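Local structure of DNA polymerase III, beta subunit (Eubacterium rectale, 3T0P) at residues Met2-Ser7 with Ile36-Asn41; Ile68-Lys73 with Phe95-Ser100; Lys81-Asp86 with Ile99-Ala104. The protein probably forms a ring-shaped head-to-tail homodimer around DNA and tethers DNA polymerases and other proteins to it, giving them processivity. All coordinates share one frame; numbering follows the deposited sequence.

Contact 1: Met2-Ser7 with Ile36-Asn41; sequences MKLICS and IDASAN. With EDO (1,2-ethanediol), chain C.
Met2, just ahead of strand 3-7, and Leu4 within it reach across to Ile36 and Ala38, four buried residues whose CB atoms all point into the contact. Met2, modelled as selenomethionine, leaves the backbone with CG anti to its N (chi1 -161°) and comes up against Ile36 at about a right angle. Its SE lies 4.1 Å from Ile36 CG2 and 4.2 Å from Ala38 CB, so one heavy atom sits by both partners, while the bend at chi3 keeps the terminal CE beside Ile36 CG2 as well. Leu4 approaches differently: it slides past Ile36 in the opposite direction and puts one branch on each residue. Leu4 CD1 touches Ile36 CG2 at 3.7 Å, and Leu4 CD2 presses on Ala38 CB at 3.4 Å, closer than usual for two methyls. Leu4 chi1, at -27°, is well off a staggered position, which fits a side chain under some strain. Next to this apolar patch is an Asx turn, where Asp37 OD1 accepts from Ser39 N (3.1 Å) and Ser39 OG (2.7 Å); the other oxygen, OD2, bonds to Tyr118 OH. Backbone bonds tie Met2 and Leu4 to strand 86-91, whereas Ile36 belongs to a different sheet. Two antiparallel sheets thus meet through their apolar faces, as is characteristic of a DNA-clamp domain, here the N-terminal one of the beta subunit.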
HETATM    1  N   MSE B   2      23.529  13.307 -28.843  1.00 56.99           N
HETATM    2  CA  MSE B   2      23.159  11.892 -28.675  1.00 52.07           C
HETATM    3  C   MSE B   2      21.871  11.483 -29.381  1.00 56.04           C
HETATM    4  O   MSE B   2      20.917  12.265 -29.416  1.00 56.94           O
HETATM    5  CB  MSE B   2      22.978  11.609 -27.180  1.00 52.00           C
HETATM    6  CG  MSE B   2      23.050  10.140 -26.827  1.00 55.73           C
HETATM    7 SE   MSE B   2      22.779   9.871 -24.931  0.75 59.69          SE
HETATM    8  CE  MSE B   2      20.810  10.141 -24.954  1.00 54.96           C
ATOM      9  N   LYS B   3      21.830  10.234 -29.898  1.00 51.75           N
ATOM     10  CA  LYS B   3      20.634   9.625 -30.499  1.00 51.80           C
ATOM     11  C   LYS B   3      20.659   8.114 -30.295  1.00 56.66           C
ATOM     12  O   LYS B   3      21.599   7.448 -30.748  1.00 56.07           O
ATOM     13  CB  LYS B   3      20.440   9.962 -31.977  1.00 55.33           C
ATOM     14  CG  LYS B   3      19.024   9.606 -32.449  1.00 65.16           C
ATOM     15  CD  LYS B   3      18.809   9.908 -33.933  1.00 70.66           C
ATOM     16  CE  LYS B   3      17.471   9.428 -34.439  1.00 71.23           C
ATOM     17  NZ  LYS B   3      17.275   9.770 -35.874  1.00 80.39           N
ATOM     18  N   LEU B   4      19.641   7.586 -29.566  1.00 52.02           N
ATOM     19  CA  LEU B   4      19.544   6.150 -29.276  1.00 51.54           C
ATOM     20  C   LEU B   4      18.184   5.617 -29.560  1.00 56.57           C
ATOM     21  O   LEU B   4      17.224   6.370 -29.474  1.00 57.24           O
ATOM     22  CB  LEU B   4      19.843   5.818 -27.791  1.00 50.56           C
ATOM     23  CG  LEU B   4      20.737   6.709 -26.991  1.00 55.84           C
ATOM     24  CD1 LEU B   4      20.600   6.398 -25.535  1.00 54.43           C
ATOM     25  CD2 LEU B   4      22.172   6.555 -27.443  1.00 63.04           C
ATOM     26  N   ILE B   5      18.084   4.286 -29.780  1.00 53.91           N
ATOM     27  CA  ILE B   5      16.834   3.537 -29.946  1.00 53.14           C
ATOM     28  C   ILE B   5      16.896   2.339 -28.994  1.00 54.88           C
ATOM     29  O   ILE B   5      17.825   1.548 -29.089  1.00 54.10           O
ATOM     30  CB  ILE B   5      16.540   3.109 -31.405  1.00 57.23           C
ATOM     31  CG1 ILE B   5      16.850   4.239 -32.415  1.00 59.04           C
ATOM     32  CG2 ILE B   5      15.067   2.673 -31.530  1.00 57.09           C
ATOM     33  CD1 ILE B   5      17.120   3.788 -33.821  1.00 69.65           C
ATOM     34  N   CYS B   6      15.941   2.223 -28.071  1.00 52.16           N
ATOM     35  CA  CYS B   6      15.860   1.150 -27.068  1.00 53.23           C
ATOM     36  C   CYS B   6      14.480   0.606 -27.006  1.00 55.01           C
ATOM     37  O   CYS B   6      13.548   1.394 -27.071  1.00 54.34           O
ATOM     38  CB  CYS B   6      16.251   1.670 -25.687  1.00 55.03           C
ATOM     39  SG  CYS B   6      17.961   2.207 -25.544  1.00 61.45           S
ATOM     40  N   SER B   7      14.327  -0.689 -26.671  1.00 50.80           N
ATOM     41  CA  SER B   7      13.001  -1.235 -26.405  1.00 50.10           C
ATOM     42  C   SER B   7      12.552  -0.631 -25.094  1.00 50.25           C
ATOM     43  O   SER B   7      13.387  -0.442 -24.225  1.00 49.60           O
ATOM     44  CB  SER B   7      13.007  -2.761 -26.352  1.00 54.42           C
ATOM     45  OG  SER B   7      13.107  -3.262 -25.027  1.00 69.62           O
ATOM     46  N   ILE B  36      22.703   8.957 -18.793  1.00 48.96           N
ATOM     47  CA  ILE B  36      22.680   8.074 -19.945  1.00 48.37           C
ATOM     48  C   ILE B  36      24.053   8.240 -20.599  1.00 56.18           C
ATOM     49  O   ILE B  36      24.364   9.319 -21.106  1.00 57.74           O
ATOM     50  CB  ILE B  36      21.514   8.287 -20.942  1.00 50.53           C
ATOM     51  CG1 ILE B  36      20.138   8.329 -20.240  1.00 48.95           C
ATOM     52  CG2 ILE B  36      21.558   7.227 -22.058  1.00 50.79           C
ATOM     53  CD1 ILE B  36      19.084   8.901 -21.098  1.00 57.79           C
ATOM     54  N   ASP B  37      24.901   7.209 -20.509  1.00 52.97           N
ATOM     55  CA  ASP B  37      26.216   7.237 -21.134  1.00 53.71           C
ATOM     56  C   ASP B  37      26.209   6.299 -22.330  1.00 58.78           C
ATOM     57  O   ASP B  37      26.158   5.080 -22.171  1.00 58.94           O
ATOM     58  CB  ASP B  37      27.330   6.863 -20.132  1.00 55.33           C
ATOM     59  CG  ASP B  37      28.748   7.099 -20.644  1.00 70.00           C
ATOM     60  OD1 ASP B  37      28.969   7.001 -21.871  1.00 70.86           O
ATOM     61  OD2 ASP B  37      29.634   7.370 -19.821  1.00 80.25           O
ATOM     62  N   ALA B  38      26.197   6.877 -23.519  1.00 56.48           N
ATOM     63  CA  ALA B  38      26.257   6.152 -24.778  1.00 57.23           C
ATOM     64  C   ALA B  38      27.462   6.668 -25.591  1.00 66.60           C
ATOM     65  O   ALA B  38      27.375   6.790 -26.810  1.00 66.79           O
ATOM     66  CB  ALA B  38      24.964   6.347 -25.538  1.00 57.37           C
ATOM     67  N   SER B  39      28.592   6.992 -24.901  1.00 66.79           N
ATOM     68  CA  SER B  39      29.800   7.538 -25.543  1.00 68.78           C
ATOM     69  C   SER B  39      30.661   6.462 -26.205  1.00 76.18           C
ATOM     70  O   SER B  39      31.401   6.781 -27.130  1.00 78.31           O
ATOM     71  CB  SER B  39      30.642   8.311 -24.538  1.00 71.87           C
ATOM     72  OG  SER B  39      31.102   7.430 -23.529  1.00 81.47           O
ATOM     73  N   ALA B  40      30.580   5.207 -25.742  1.00 73.43           N
ATOM     74  CA  ALA B  40      31.361   4.103 -26.306  1.00 74.13           C
ATOM     75  C   ALA B  40      30.478   3.204 -27.211  1.00 77.30           C
ATOM     76  O   ALA B  40      29.878   3.712 -28.157  1.00 75.81           O
ATOM     77  CB  ALA B  40      32.007   3.287 -25.185  1.00 74.80           C
ATOM     78  N   ASN B  41      30.403   1.888 -26.922  1.00 74.59           N
ATOM     79  CA  ASN B  41      29.628   0.928 -27.709  1.00 74.39           C
ATOM     80  C   ASN B  41      28.495   0.305 -26.893  1.00 77.12           C
ATOM     81  O   ASN B  41      27.849  -0.633 -27.357  1.00 78.09           O
ATOM     82  CB  ASN B  41      30.540  -0.174 -28.257  1.00 77.42           C
ATOM     83  CG  ASN B  41      31.528   0.324 -29.277  1.00106.29           C
ATOM     84  OD1 ASN B  41      31.162   0.898 -30.310  1.00 99.78           O
ATOM     85  ND2 ASN B  41      32.809   0.109 -29.013  1.00100.43           N
TER
HETATM   86  C1  EDO C 381      16.244  -2.547 -29.984  1.00 80.81           C
HETATM   87  O1  EDO C 381      15.938  -1.212 -29.564  1.00 81.30           O
HETATM   88  C2  EDO C 381      15.860  -2.703 -31.451  1.00 80.81           C
HETATM   89  O2  EDO C 381      16.321  -1.560 -32.185  1.00 86.50           O

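Contact 2: Ile68-Lys73 with Phe95-Ser100; sequences IALDAK and FKTVIS
Ile68 lies alongside both Phe95 and Thr97, sliding past each in the opposite direction, and its longer branch makes the contact. From CB, CG1 departs anti to the backbone N (chi1 -162°), which leaves CG2 wedged between that N and the carbonyl carbon. CG1 comes to 4.0 Å from Thr97 OG1. The next torsion, chi2 at 94°, lies off the usual staggered values and places CD1 at the edge of the Phe95 ring, near its plane, 3.6 Å from Phe95 CD1. The same methyl also touches Phe95 CB, so it fits against the corner where the ring joins its chain. Leu70, two residues on, meets Thr97 tip to tip: Leu70 CD2 is 3.7 Å from Thr97 OG1 and 4.0 Å from Thr97 CG2. The hydroxyl buried among these methyls is not left to them alone, since Thr97 OG1 donates to Phe95 O at 3.2 Å, approaching from above the carbonyl plane. A looser touch, Leu70 CD1 to Ile99 CD1 at 4.3 Å, extends the contact along the strand. Strands 68-71 and 96-100 run at 72° to each other, 9.5 Å apart at closest, and belong to separate sheets. Strand 33-38 flanks the first and carries Ile36 against Ile68 and Leu70; the second runs between strands 86-91 and 104-109. At Asp71, whose side chain caps the helix start by bonding to Ile74 N, the chain turns into helix 72-81.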
ATOM      1  N   ILE B  68      24.045  12.402 -21.557  1.00 56.17           N
ATOM      2  CA  ILE B  68      23.072  13.343 -21.009  1.00 55.61           C
ATOM      3  C   ILE B  68      22.662  12.872 -19.607  1.00 55.44           C
ATOM      4  O   ILE B  68      22.652  11.669 -19.356  1.00 53.23           O
ATOM      5  CB  ILE B  68      21.819  13.532 -21.955  1.00 58.45           C
ATOM      6  CG1 ILE B  68      21.034  14.812 -21.619  1.00 60.17           C
ATOM      7  CG2 ILE B  68      20.861  12.327 -21.969  1.00 56.54           C
ATOM      8  CD1 ILE B  68      21.429  15.985 -22.415  1.00 66.43           C
ATOM      9  N   ALA B  69      22.298  13.820 -18.727  1.00 51.70           N
ATOM     10  CA  ALA B  69      21.709  13.580 -17.407  1.00 50.98           C
ATOM     11  C   ALA B  69      20.277  14.054 -17.462  1.00 54.28           C
ATOM     12  O   ALA B  69      20.024  15.163 -17.901  1.00 54.46           O
ATOM     13  CB  ALA B  69      22.474  14.310 -16.303  1.00 52.10           C
ATOM     14  N   LEU B  70      19.339  13.210 -17.076  1.00 52.57           N
ATOM     15  CA  LEU B  70      17.910  13.538 -17.080  1.00 50.93           C
ATOM     16  C   LEU B  70      17.373  13.379 -15.698  1.00 58.01           C
ATOM     17  O   LEU B  70      17.829  12.487 -14.984  1.00 58.09           O
ATOM     18  CB  LEU B  70      17.138  12.628 -18.052  1.00 49.05           C
ATOM     19  CG  LEU B  70      17.528  12.683 -19.523  1.00 53.17           C
ATOM     20  CD1 LEU B  70      16.732  11.650 -20.340  1.00 51.47           C
ATOM     21  CD2 LEU B  70      17.340  14.075 -20.090  1.00 55.37           C
ATOM     22  N   ASP B  71      16.389  14.220 -15.310  1.00 55.47           N
ATOM     23  CA  ASP B  71      15.737  14.126 -14.012  1.00 54.52           C
ATOM     24  C   ASP B  71      15.216  12.707 -13.859  1.00 56.71           C
ATOM     25  O   ASP B  71      14.472  12.257 -14.716  1.00 55.96           O
ATOM     26  CB  ASP B  71      14.593  15.155 -13.878  1.00 56.93           C
ATOM     27  CG  ASP B  71      13.916  15.058 -12.520  1.00 74.73           C
ATOM     28  OD1 ASP B  71      14.493  15.561 -11.533  1.00 78.38           O
ATOM     29  OD2 ASP B  71      12.867  14.378 -12.422  1.00 80.18           O
ATOM     30  N   ALA B  72      15.641  11.998 -12.811  1.00 52.39           N
ATOM     31  CA  ALA B  72      15.266  10.611 -12.591  1.00 51.43           C
ATOM     32  C   ALA B  72      13.751  10.416 -12.504  1.00 55.65           C
ATOM     33  O   ALA B  72      13.250   9.462 -13.099  1.00 54.65           O
ATOM     34  CB  ALA B  72      15.932  10.089 -11.330  1.00 51.75           C
ATOM     35  N   LYS B  73      13.025  11.311 -11.794  1.00 53.05           N
ATOM     36  CA  LYS B  73      11.577  11.189 -11.632  1.00 53.37           C
ATOM     37  C   LYS B  73      10.857  11.360 -12.963  1.00 57.37           C
ATOM     38  O   LYS B  73      10.097  10.468 -13.344  1.00 56.94           O
ATOM     39  CB  LYS B  73      11.028  12.174 -10.591  1.00 57.72           C
ATOM     40  CG  LYS B  73      11.167  11.665  -9.158  1.00 77.90           C
ATOM     41  CD  LYS B  73      10.285  12.425  -8.173  1.00 93.40           C
ATOM     42  N   PHE B  95      21.067  20.812 -24.634  1.00 66.47           N
ATOM     43  CA  PHE B  95      20.579  19.759 -23.734  1.00 65.01           C
ATOM     44  C   PHE B  95      19.065  19.537 -23.829  1.00 65.11           C
ATOM     45  O   PHE B  95      18.510  18.813 -23.004  1.00 63.51           O
ATOM     46  CB  PHE B  95      21.038  19.970 -22.266  1.00 67.80           C
ATOM     47  CG  PHE B  95      22.539  20.091 -22.182  1.00 71.16           C
ATOM     48  CD1 PHE B  95      23.361  19.033 -22.564  1.00 75.21           C
ATOM     49  CD2 PHE B  95      23.135  21.295 -21.824  1.00 75.11           C
ATOM     50  CE1 PHE B  95      24.755  19.168 -22.558  1.00 77.30           C
ATOM     51  CE2 PHE B  95      24.529  21.428 -21.808  1.00 79.17           C
ATOM     52  CZ  PHE B  95      25.328  20.368 -22.186  1.00 76.95           C
ATOM     53  N   LYS B  96      18.412  20.087 -24.871  1.00 60.36           N
ATOM     54  CA  LYS B  96      17.002  19.831 -25.150  1.00 58.32           C
ATOM     55  C   LYS B  96      16.918  18.359 -25.574  1.00 59.74           C
ATOM     56  O   LYS B  96      17.702  17.905 -26.415  1.00 58.22           O
ATOM     57  CB  LYS B  96      16.450  20.787 -26.226  1.00 60.04           C
ATOM     58  N   THR B  97      16.047  17.603 -24.911  1.00 54.14           N
ATOM     59  CA  THR B  97      15.898  16.178 -25.125  1.00 52.36           C
ATOM     60  C   THR B  97      14.496  15.859 -25.632  1.00 56.25           C
ATOM     61  O   THR B  97      13.488  16.289 -25.055  1.00 55.76           O
ATOM     62  CB  THR B  97      16.221  15.429 -23.802  1.00 57.05           C
ATOM     63  OG1 THR B  97      17.528  15.812 -23.375  1.00 60.96           O
ATOM     64  CG2 THR B  97      16.178  13.897 -23.950  1.00 49.46           C
ATOM     65  N   VAL B  98      14.452  15.055 -26.698  1.00 52.36           N
ATOM     66  CA  VAL B  98      13.221  14.522 -27.278  1.00 50.66           C
ATOM     67  C   VAL B  98      13.200  13.020 -27.037  1.00 52.54           C
ATOM     68  O   VAL B  98      14.149  12.311 -27.380  1.00 52.83           O
ATOM     69  CB  VAL B  98      13.031  14.842 -28.780  1.00 54.89           C
ATOM     70  CG1 VAL B  98      11.585  14.593 -29.187  1.00 53.78           C
ATOM     71  CG2 VAL B  98      13.448  16.273 -29.098  1.00 55.80           C
ATOM     72  N   ILE B  99      12.139  12.552 -26.408  1.00 46.42           N
ATOM     73  CA  ILE B  99      11.897  11.143 -26.140  1.00 44.12           C
ATOM     74  C   ILE B  99      10.656  10.816 -26.945  1.00 47.40           C
ATOM     75  O   ILE B  99       9.609  11.443 -26.736  1.00 48.42           O
ATOM     76  CB  ILE B  99      11.751  10.828 -24.627  1.00 45.55           C
ATOM     77  CG1 ILE B  99      12.979  11.343 -23.823  1.00 46.52           C
ATOM     78  CG2 ILE B  99      11.539   9.335 -24.441  1.00 43.24           C
ATOM     79  CD1 ILE B  99      12.852  11.281 -22.264  1.00 55.07           C
ATOM     80  N   SER B 100      10.784   9.901 -27.908  1.00 42.07           N
ATOM     81  CA  SER B 100       9.669   9.598 -28.796  1.00 42.81           C
ATOM     82  C   SER B 100       9.419   8.096 -28.896  1.00 46.69           C
ATOM     83  O   SER B 100      10.328   7.293 -28.740  1.00 45.01           O
ATOM     84  CB  SER B 100       9.870  10.239 -30.171  1.00 43.93           C
ATOM     85  OG  SER B 100      10.837   9.546 -30.926  1.00 53.22           O
TER

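Contact 3: Lys81-Asp86 with Ile99-Ala104; sequences KLPDND and ISCEKA
The carboxylate of Glu102 has Pro83 over one face and Asn85 at its OE2 edge. The proline CB stands above Glu102 CD at 3.4 Å, with its CG further along toward Glu102 OE1. Asn85 CB lies near the carboxylate plane, while ND2 drops to the side away from the proline and donates to Glu102 OE2 at 3.2 Å. This bond is fairly straight (161° at the hydrogen); it stays in the amide plane but meets OE2 on its anti side, 30° out of the carboxylate plane, and the two flat groups stand nearly perpendicular. The amide is gripped at both ends, since Asn85 OD1 accepts from Asp86 N at 2.7 Å. Glu102 belongs to a type II' beta turn, Cys101 to Ala104, that links strands 96-101 and 104-109, and Ala104 continues the sheet by antiparallel pairing with a strand of the second subunit across the dimer interface. At the start of the turn, Cys101 SG, anti to its backbone N, points at the loop and rests 3.7 Å from Pro83 CD and 3.4 Å from Pro83 O. A glycine in place of Pro83 would probably bare one face of the Glu102 carboxylate and open a gap beside Cys101 SG. Leu82 crosses Ile99 at about a right angle, with Leu82 CD1 3.8 Å from Ile99 CG2. A water donates to Asp86 O at 2.7 Å and accepts from Glu102 N.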
ATOM      1  N   LYS B  81       5.276   5.194 -18.738  1.00 43.65           N
ATOM      2  CA  LYS B  81       4.000   5.515 -19.376  1.00 44.00           C
ATOM      3  C   LYS B  81       4.034   5.510 -20.912  1.00 47.30           C
ATOM      4  O   LYS B  81       2.977   5.600 -21.524  1.00 45.40           O
ATOM      5  CB  LYS B  81       3.471   6.849 -18.838  1.00 46.86           C
ATOM      6  CG  LYS B  81       3.068   6.717 -17.371  1.00 43.97           C
ATOM      7  CD  LYS B  81       2.267   7.898 -16.895  1.00 58.62           C
ATOM      8  CE  LYS B  81       1.728   7.706 -15.499  1.00 63.16           C
ATOM      9  NZ  LYS B  81       1.279   9.007 -14.946  1.00 78.20           N
ATOM     10  N   LEU B  82       5.206   5.310 -21.534  1.00 43.64           N
ATOM     11  CA  LEU B  82       5.271   5.231 -22.986  1.00 43.69           C
ATOM     12  C   LEU B  82       4.682   3.916 -23.487  1.00 45.67           C
ATOM     13  O   LEU B  82       4.636   2.949 -22.725  1.00 41.23           O
ATOM     14  CB  LEU B  82       6.720   5.369 -23.499  1.00 43.49           C
ATOM     15  CG  LEU B  82       7.282   6.782 -23.575  1.00 47.42           C
ATOM     16  CD1 LEU B  82       8.729   6.760 -24.009  1.00 45.98           C
ATOM     17  CD2 LEU B  82       6.453   7.689 -24.452  1.00 48.76           C
ATOM     18  N   PRO B  83       4.209   3.863 -24.756  1.00 44.19           N
ATOM     19  CA  PRO B  83       3.733   2.570 -25.302  1.00 43.85           C
ATOM     20  C   PRO B  83       4.874   1.532 -25.337  1.00 48.80           C
ATOM     21  O   PRO B  83       6.060   1.895 -25.255  1.00 46.93           O
ATOM     22  CB  PRO B  83       3.280   2.928 -26.735  1.00 45.85           C
ATOM     23  CG  PRO B  83       3.269   4.406 -26.825  1.00 50.57           C
ATOM     24  CD  PRO B  83       4.169   4.941 -25.772  1.00 46.26           C
ATOM     25  N   ASP B  84       4.526   0.244 -25.480  1.00 47.80           N
ATOM     26  CA  ASP B  84       5.500  -0.853 -25.487  1.00 48.27           C
ATOM     27  C   ASP B  84       6.061  -1.043 -26.872  1.00 57.10           C
ATOM     28  O   ASP B  84       5.692  -1.972 -27.580  1.00 62.54           O
ATOM     29  CB  ASP B  84       4.847  -2.141 -24.966  1.00 50.21           C
ATOM     30  CG  ASP B  84       4.497  -2.084 -23.487  1.00 61.74           C
ATOM     31  OD1 ASP B  84       4.811  -1.060 -22.830  1.00 61.88           O
ATOM     32  OD2 ASP B  84       3.974  -3.073 -22.973  1.00 70.54           O
ATOM     33  N   ASN B  85       6.890  -0.110 -27.284  1.00 50.03           N
ATOM     34  CA  ASN B  85       7.504  -0.065 -28.596  1.00 49.44           C
ATOM     35  C   ASN B  85       8.907   0.484 -28.438  1.00 50.06           C
ATOM     36  O   ASN B  85       9.374   0.593 -27.309  1.00 50.37           O
ATOM     37  CB  ASN B  85       6.668   0.787 -29.528  1.00 51.31           C
ATOM     38  CG  ASN B  85       6.763   0.361 -30.985  1.00 85.73           C
ATOM     39  OD1 ASN B  85       7.855   0.121 -31.537  1.00 72.64           O
ATOM     40  ND2 ASN B  85       5.616   0.269 -31.645  1.00 80.82           N
ATOM     41  N   ASP B  86       9.602   0.781 -29.529  1.00 44.82           N
ATOM     42  CA  ASP B  86      10.955   1.317 -29.437  1.00 44.76           C
ATOM     43  C   ASP B  86      10.911   2.766 -29.058  1.00 48.11           C
ATOM     44  O   ASP B  86      10.084   3.529 -29.551  1.00 48.11           O
ATOM     45  CB  ASP B  86      11.710   1.142 -30.742  1.00 47.63           C
ATOM     46  CG  ASP B  86      12.049  -0.296 -31.038  1.00 58.62           C
ATOM     47  OD1 ASP B  86      12.069  -1.124 -30.077  1.00 56.09           O
ATOM     48  OD2 ASP B  86      12.318  -0.599 -32.210  1.00 66.16           O
ATOM     49  N   ILE B  99      12.139  12.552 -26.408  1.00 46.42           N
ATOM     50  CA  ILE B  99      11.897  11.143 -26.140  1.00 44.12           C
ATOM     51  C   ILE B  99      10.656  10.816 -26.945  1.00 47.40           C
ATOM     52  O   ILE B  99       9.609  11.443 -26.736  1.00 48.42           O
ATOM     53  CB  ILE B  99      11.751  10.828 -24.627  1.00 45.55           C
ATOM     54  CG1 ILE B  99      12.979  11.343 -23.823  1.00 46.52           C
ATOM     55  CG2 ILE B  99      11.539   9.335 -24.441  1.00 43.24           C
ATOM     56  CD1 ILE B  99      12.852  11.281 -22.264  1.00 55.07           C
ATOM     57  N   SER B 100      10.784   9.901 -27.908  1.00 42.07           N
ATOM     58  CA  SER B 100       9.669   9.598 -28.796  1.00 42.81           C
ATOM     59  C   SER B 100       9.419   8.096 -28.896  1.00 46.69           C
ATOM     60  O   SER B 100      10.328   7.293 -28.740  1.00 45.01           O
ATOM     61  CB  SER B 100       9.870  10.239 -30.171  1.00 43.93           C
ATOM     62  OG  SER B 100      10.837   9.546 -30.926  1.00 53.22           O
ATOM     63  N   CYS B 101       8.157   7.730 -29.057  1.00 44.66           N
ATOM     64  CA  CYS B 101       7.723   6.338 -29.109  1.00 45.78           C
ATOM     65  C   CYS B 101       6.386   6.301 -29.793  1.00 51.86           C
ATOM     66  O   CYS B 101       5.470   6.960 -29.320  1.00 52.24           O
ATOM     67  CB  CYS B 101       7.637   5.755 -27.695  1.00 45.80           C
ATOM     68  SG  CYS B 101       7.196   4.008 -27.649  1.00 49.60           S
ATOM     69  N   GLU B 102       6.260   5.517 -30.882  1.00 50.20           N
ATOM     70  CA  GLU B 102       5.049   5.384 -31.696  1.00 50.55           C
ATOM     71  C   GLU B 102       4.681   6.781 -32.194  1.00 52.99           C
ATOM     72  O   GLU B 102       5.536   7.423 -32.804  1.00 52.46           O
ATOM     73  CB  GLU B 102       3.879   4.684 -30.948  1.00 51.78           C
ATOM     74  CG  GLU B 102       4.154   3.216 -30.638  1.00 65.11           C
ATOM     75  CD  GLU B 102       3.031   2.359 -30.075  1.00 89.57           C
ATOM     76  OE1 GLU B 102       1.877   2.845 -29.982  1.00 84.22           O
ATOM     77  OE2 GLU B 102       3.321   1.198 -29.696  1.00 80.05           O
ATOM     78  N   LYS B 103       3.491   7.299 -31.828  1.00 47.39           N
ATOM     79  CA  LYS B 103       3.059   8.637 -32.252  1.00 47.46           C
ATOM     80  C   LYS B 103       3.130   9.678 -31.103  1.00 50.54           C
ATOM     81  O   LYS B 103       2.540  10.755 -31.208  1.00 51.78           O
ATOM     82  CB  LYS B 103       1.631   8.583 -32.814  1.00 49.29           C
ATOM     83  CG  LYS B 103       1.493   7.845 -34.138  1.00 59.12           C
ATOM     84  CD  LYS B 103       0.120   8.115 -34.740  1.00 72.95           C
ATOM     85  CE  LYS B 103      -0.375   6.996 -35.617  1.00 88.75           C
ATOM     86  NZ  LYS B 103      -1.658   6.442 -35.112  1.00101.64           N
ATOM     87  N   ALA B 104       3.826   9.344 -30.017  1.00 45.06           N
ATOM     88  CA  ALA B 104       3.972  10.203 -28.850  1.00 43.55           C
ATOM     89  C   ALA B 104       5.382  10.774 -28.771  1.00 49.01           C
ATOM     90  O   ALA B 104       6.363  10.113 -29.137  1.00 51.03           O
ATOM     91  CB  ALA B 104       3.634   9.423 -27.596  1.00 42.73           C
TER
HETATM   92  O   HOH W   1       8.352   3.726 -31.624  1.00 50.69           O

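All three contacts fall in the N-terminal domain, with centres 12 Å (1 and 2), 14 Å (2 and 3) and 16 Å (1 and 3) apart. Contacts 1 and 2 adjoin directly: Ile36 N lies 2.8 Å from Ile68 O, a probable hydrogen bond between neighbouring strands, and Met2 CE packs 3.7 Å from Ile68 CG2. Contact 2 passes into contact 3 along strand 96-101, with Ile99 and Ser100 common to both. Contact 1 touches contact 3 more lightly, through Ile5 CG2 and Asp86 CB at 3.8 Å. Only contact 3 reaches the second subunit. The 1,2-ethanediol at Ile5, weakly bonded, probably comes from the crystallisation liquor.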